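Local coordinates for N-acylhomoserine lactone dependent regulatory protein (Burkholderia cenocepacia, PDB 5L10), which probably acts as a LuxR-family transcription factor that binds DNA in response to N-acylhomoserine lactones, this chain holding its autoinducer-binding domain, at residues Leu156-Ala160 and His161-Met165; Ala86-Pro89 and Arg90-Trp94. All blocks are in the same frame, centred on the assembly; numbering follows the deposited sequence.

Contact 1: residues Leu156-Ala160 and His161-Met165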
loop_
_atom_site.group_PDB
_atom_site.type_symbol
_atom_site.label_atom_id
_atom_site.label_comp_id
_atom_site.label_asym_id
_atom_site.label_seq_id
_atom_site.Cartn_x
_atom_site.Cartn_y
_atom_site.Cartn_z
ATOM N N LEU A 156 7.276 0.475 3.204
ATOM C CA LEU A 156 7.408 -0.935 3.572
ATOM C C LEU A 156 6.067 -1.650 3.539
ATOM O O LEU A 156 5.990 -2.834 3.186
ATOM C CB LEU A 156 8.022 -1.063 4.965
ATOM C CG LEU A 156 9.535 -0.946 5.063
ATOM C CD1 LEU A 156 9.985 -1.207 6.494
ATOM C CD2 LEU A 156 10.162 -1.933 4.103
ATOM N N SER A 157 5.001 -0.952 3.927
ATOM C CA SER A 157 3.678 -1.560 3.958
ATOM C C SER A 157 3.201 -1.903 2.553
ATOM O O SER A 157 2.670 -2.993 2.312
ATOM C CB SER A 157 2.700 -0.618 4.649
ATOM O OG SER A 157 1.405 -1.168 4.639
ATOM N N HIS A 158 3.374 -0.974 1.610
ATOM C CA HIS A 158 3.075 -1.274 0.215
ATOM C C HIS A 158 3.923 -2.434 -0.284
ATOM O O HIS A 158 3.438 -3.296 -1.025
ATOM C CB HIS A 158 3.301 -0.031 -0.649
ATOM C CG HIS A 158 3.360 -0.312 -2.120
ATOM N ND1 HIS A 158 4.482 -0.824 -2.738
ATOM C CD2 HIS A 158 2.442 -0.137 -3.100
ATOM C CE1 HIS A 158 4.250 -0.962 -4.031
ATOM N NE2 HIS A 158 3.019 -0.552 -4.277
ATOM N N ALA A 159 5.193 -2.475 0.119
ATOM C CA ALA A 159 6.090 -3.527 -0.347
ATOM C C ALA A 159 5.652 -4.894 0.160
ATOM O O ALA A 159 5.711 -5.884 -0.578
ATOM C CB ALA A 159 7.522 -3.228 0.093
ATOM N N ALA A 160 5.219 -4.971 1.419
ATOM C CA ALA A 160 4.784 -6.250 1.967
ATOM C C ALA A 160 3.534 -6.747 1.255
ATOM O O ALA A 160 3.429 -7.932 0.917
ATOM C CB ALA A 160 4.535 -6.122 3.469
ATOM N N HIS A 161 2.587 -5.848 1.002
ATOM C CA HIS A 161 1.337 -6.250 0.378
ATOM C C HIS A 161 1.522 -6.571 -1.099
ATOM O O HIS A 161 0.789 -7.402 -1.647
ATOM C CB HIS A 161 0.296 -5.151 0.573
ATOM C CG HIS A 161 0.003 -4.857 2.012
ATOM N ND1 HIS A 161 0.002 -5.835 2.983
ATOM C CD2 HIS A 161 -0.280 -3.696 2.647
ATOM C CE1 HIS A 161 -0.281 -5.289 4.153
ATOM N NE2 HIS A 161 -0.455 -3.992 3.977
ATOM N N ALA A 162 2.498 -5.942 -1.753
ATOM C CA ALA A 162 2.689 -6.133 -3.184
ATOM C C ALA A 162 3.677 -7.244 -3.512
ATOM O O ALA A 162 3.541 -7.889 -4.559
ATOM C CB ALA A 162 3.158 -4.830 -3.836
ATOM N N TYR A 163 4.661 -7.490 -2.647
ATOM C CA TYR A 163 5.715 -8.446 -2.951
ATOM C C TYR A 163 5.721 -9.679 -2.058
ATOM O O TYR A 163 6.243 -10.715 -2.480
ATOM C CB TYR A 163 7.091 -7.770 -2.860
ATOM C CG TYR A 163 7.302 -6.677 -3.881
ATOM C CD1 TYR A 163 7.847 -6.961 -5.127
ATOM C CD2 TYR A 163 6.957 -5.362 -3.600
ATOM C CE1 TYR A 163 8.045 -5.964 -6.064
ATOM C CE2 TYR A 163 7.150 -4.359 -4.531
ATOM C CZ TYR A 163 7.695 -4.665 -5.760
ATOM O OH TYR A 163 7.887 -3.670 -6.689
ATOM N N LEU A 164 5.170 -9.601 -0.848
ATOM C CA LEU A 164 5.169 -10.734 0.072
ATOM C C LEU A 164 3.823 -11.448 0.121
ATOM O O LEU A 164 3.762 -12.665 -0.074
ATOM C CB LEU A 164 5.570 -10.272 1.479
ATOM C CG LEU A 164 5.688 -11.383 2.519
ATOM C CD1 LEU A 164 6.705 -12.402 2.060
ATOM C CD2 LEU A 164 6.079 -10.814 3.865
HETATM N N MSE A 165 2.744 -10.716 0.378
HETATM C CA MSE A 165 1.414 -11.311 0.460
HETATM C C MSE A 165 1.026 -12.185 -0.754
HETATM O O MSE A 165 0.601 -13.327 -0.565
HETATM C CB MSE A 165 0.361 -10.213 0.675
HETATM C CG MSE A 165 -1.047 -10.641 0.307
HETATM SE SE MSE A 165 -2.466 -9.533 1.058
HETATM C CE MSE A 165 -1.931 -7.798 0.376
#
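His161 lies one turn beyond Ser157 on the same helix and meets it twice. Its N-H bonds to Ser157 O, while the imidazole has that same carbonyl oxygen over one face, 3.1 Å from His161 CD2. With CG beside the backbone N (chi1 -60°), the ring is swung back along the preceding turn, and ND1 hydrogen-bonds to Tyr43 OH. Ala162 repeats the backbone step, its N lying 2.9 Å from His158 O. Its CB stands 4.0 Å from His158 CE1, above one face of that imidazole but displaced toward the rim. Tyr163 closes the next turn through its N, 2.8 Å from Ala159 O. The phenol runs alongside Ala159, whose CA lies at the ring edge in its plane and whose CB is 4.3 Å from Tyr163 CD2; the hydroxyl ends in a hydrogen bond with Gln17. At Leu164 the regular pattern widens. Its N approaches Ala160 O at 3.0 Å from above the carbonyl plane, whereas the N of Met165, a selenomethionine, comes to the same oxygen at 2.9 Å, with a C=O...N angle of 170° at Ala160 O. One carbonyl thus accepts both an i+4 and an i+5 donor, so the helix continues through a pi-type turn. The contact is buried within the long helix 143-169. Helix 3-16 packs on Ala159 and Tyr163, and helix 22-35 receives Leu156 and Leu164. Toward the sheet, Tyr43 of strand 40-46 meets Ala160, Leu164 and Met165, while Trp118 and His120 of strand 116-123 meet Ser157; His158 packs its ring against His120 of the second subunit.

Contact 2: residues Ala86-Pro89 and Arg90-Trp94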
loop_
_atom_site.group_PDB
_atom_site.type_symbol
_atom_site.label_atom_id
_atom_site.label_comp_id
_atom_site.label_asym_id
_atom_site.label_seq_id
_atom_site.Cartn_x
_atom_site.Cartn_y
_atom_site.Cartn_z
ATOM N N ALA A 86 -8.352 -4.323 10.242
ATOM C CA ALA A 86 -9.282 -4.840 9.245
ATOM C C ALA A 86 -10.434 -3.878 8.993
ATOM O O ALA A 86 -11.051 -3.926 7.924
ATOM C CB ALA A 86 -9.825 -6.199 9.678
ATOM N N SER A 87 -10.746 -3.011 9.954
ATOM C CA SER A 87 -11.915 -2.149 9.832
ATOM C C SER A 87 -11.603 -0.807 9.188
ATOM O O SER A 87 -12.501 -0.186 8.608
ATOM C CB SER A 87 -12.540 -1.915 11.210
ATOM O OG SER A 87 -11.598 -1.345 12.103
ATOM N N GLN A 88 -10.360 -0.353 9.270
ATOM C CA GLN A 88 -9.949 0.964 8.815
ATOM C C GLN A 88 -8.728 0.855 7.916
ATOM O O GLN A 88 -7.940 -0.093 8.034
ATOM C CB GLN A 88 -9.641 1.874 10.013
ATOM C CG GLN A 88 -8.497 1.389 10.875
ATOM C CD GLN A 88 -7.430 2.440 11.039
ATOM O OE1 GLN A 88 -7.707 3.636 10.965
ATOM N NE2 GLN A 88 -6.195 2.004 11.252
ATOM N N PRO A 89 -8.538 1.815 7.003
ATOM C CA PRO A 89 -7.395 1.754 6.084
ATOM C C PRO A 89 -6.087 2.309 6.629
ATOM O O PRO A 89 -5.041 2.048 6.021
ATOM C CB PRO A 89 -7.863 2.597 4.880
ATOM C CG PRO A 89 -9.262 3.085 5.215
ATOM C CD PRO A 89 -9.425 2.945 6.690
ATOM N N ARG A 90 -6.097 3.049 7.739
ATOM C CA ARG A 90 -4.890 3.715 8.210
ATOM C C ARG A 90 -4.065 2.798 9.104
ATOM O O ARG A 90 -4.566 1.794 9.618
ATOM C CB ARG A 90 -5.266 4.997 8.952
ATOM C CG ARG A 90 -6.046 5.963 8.072
ATOM C CD ARG A 90 -6.373 7.267 8.771
ATOM N NE ARG A 90 -5.202 7.858 9.405
ATOM C CZ ARG A 90 -5.187 9.067 9.955
ATOM N NH1 ARG A 90 -6.282 9.817 9.934
ATOM N NH2 ARG A 90 -4.079 9.526 10.519
ATOM N N PRO A 91 -2.778 3.095 9.284
ATOM C CA PRO A 91 -1.951 2.265 10.166
ATOM C C PRO A 91 -2.345 2.427 11.626
ATOM O O PRO A 91 -2.864 3.466 12.046
ATOM C CB PRO A 91 -0.530 2.786 9.920
ATOM C CG PRO A 91 -0.596 3.498 8.611
ATOM C CD PRO A 91 -1.971 4.083 8.549
ATOM N N VAL A 92 -2.073 1.381 12.405
ATOM C CA VAL A 92 -2.410 1.327 13.824
ATOM C C VAL A 92 -1.117 1.288 14.629
ATOM O O VAL A 92 -0.313 0.360 14.479
ATOM C CB VAL A 92 -3.290 0.110 14.148
ATOM C CG1 VAL A 92 -3.454 -0.039 15.650
ATOM C CG2 VAL A 92 -4.637 0.242 13.476
ATOM N N VAL A 93 -0.920 2.290 15.478
ATOM C CA VAL A 93 0.185 2.323 16.431
ATOM C C VAL A 93 -0.343 1.857 17.779
ATOM O O VAL A 93 -1.367 2.360 18.260
ATOM C CB VAL A 93 0.791 3.732 16.537
ATOM C CG1 VAL A 93 1.968 3.740 17.503
ATOM C CG2 VAL A 93 1.209 4.230 15.164
ATOM N N TRP A 94 0.342 0.897 18.396
ATOM C CA TRP A 94 -0.145 0.324 19.640
ATOM C C TRP A 94 1.000 0.116 20.623
ATOM O O TRP A 94 2.171 0.042 20.244
ATOM C CB TRP A 94 -0.895 -0.993 19.393
ATOM C CG TRP A 94 -0.176 -1.963 18.508
ATOM C CD1 TRP A 94 -0.355 -2.138 17.166
ATOM C CD2 TRP A 94 0.825 -2.908 18.904
ATOM N NE1 TRP A 94 0.475 -3.131 16.702
ATOM C CE2 TRP A 94 1.210 -3.620 17.750
ATOM C CE3 TRP A 94 1.437 -3.218 20.121
ATOM C CZ2 TRP A 94 2.176 -4.625 17.779
ATOM C CZ3 TRP A 94 2.394 -4.215 20.149
ATOM C CH2 TRP A 94 2.757 -4.904 18.984
HETATM O O HOH W 1 -4.646 -0.885 8.336
#
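Gln88 and Arg90 flank Pro89 and send their side chains across one another at a slant. The amide and guanidinium planes are inclined by 26°, but the two groups do not overlie, so this is not a stack. They touch near the root of the arginine: Gln88 OE1 lies 3.4 Å from Arg90 CB, and the guanidinium is carried well beyond the amide. Gln88 folds over the turn through two torsions together: its CG sits between the backbone N and the carbonyl carbon (chi1 62°), and a bend at chi2 carries the amide forward to the chain that follows. The placement of Gln88 NE2, against Arg90 O and beside CG2 of Val92, the first residue of the strand, is doubtful, because the model brings it too close to that carbonyl. A water lies on the inner side of the bend, 3.0 Å from Arg90 O and at a longer, weak 3.4 Å from Gln88 O, and so probably helps to link the two carbonyls. Arg90 itself bends at chi3 (50°), and its side chain leads away to pack on Tyr163 of the second subunit; Pro89 rests on Pro166 of that subunit, and Pro91 on its His158. Val92 packs against Arg84 and Val85 of helix 80-87, while its backbone bonds to Ser119. The arrangement is a tight helix-to-strand connection, joining helix 80-87 to the outer strand 92-95 of the antiparallel sheet. It belongs to the alpha-beta fold of autoinducer-binding domains, members of the GAF clan, and here Pro89, Arg90 and Pro91 also form part of the dimer interface.

The two contacts illustrate how chemistry follows position in one domain. Contact 1 is buried and lies wholly within a long helix, held by a series of backbone hydrogen bonds that widens at its C-terminal end; contact 2 is a surface turn between a helix and an edge strand, with no direct hydrogen bond across it and a water near its carbonyls. The centres of contact 1 and contact 2 are about 16 Å apart, and within the chain the two do not touch. Strand 116-123 borders both, bonding to the strand of contact 2 and packing on the helix of contact 1. Across the dimer they do meet, through Ala162 of one subunit and Pro89 of the other.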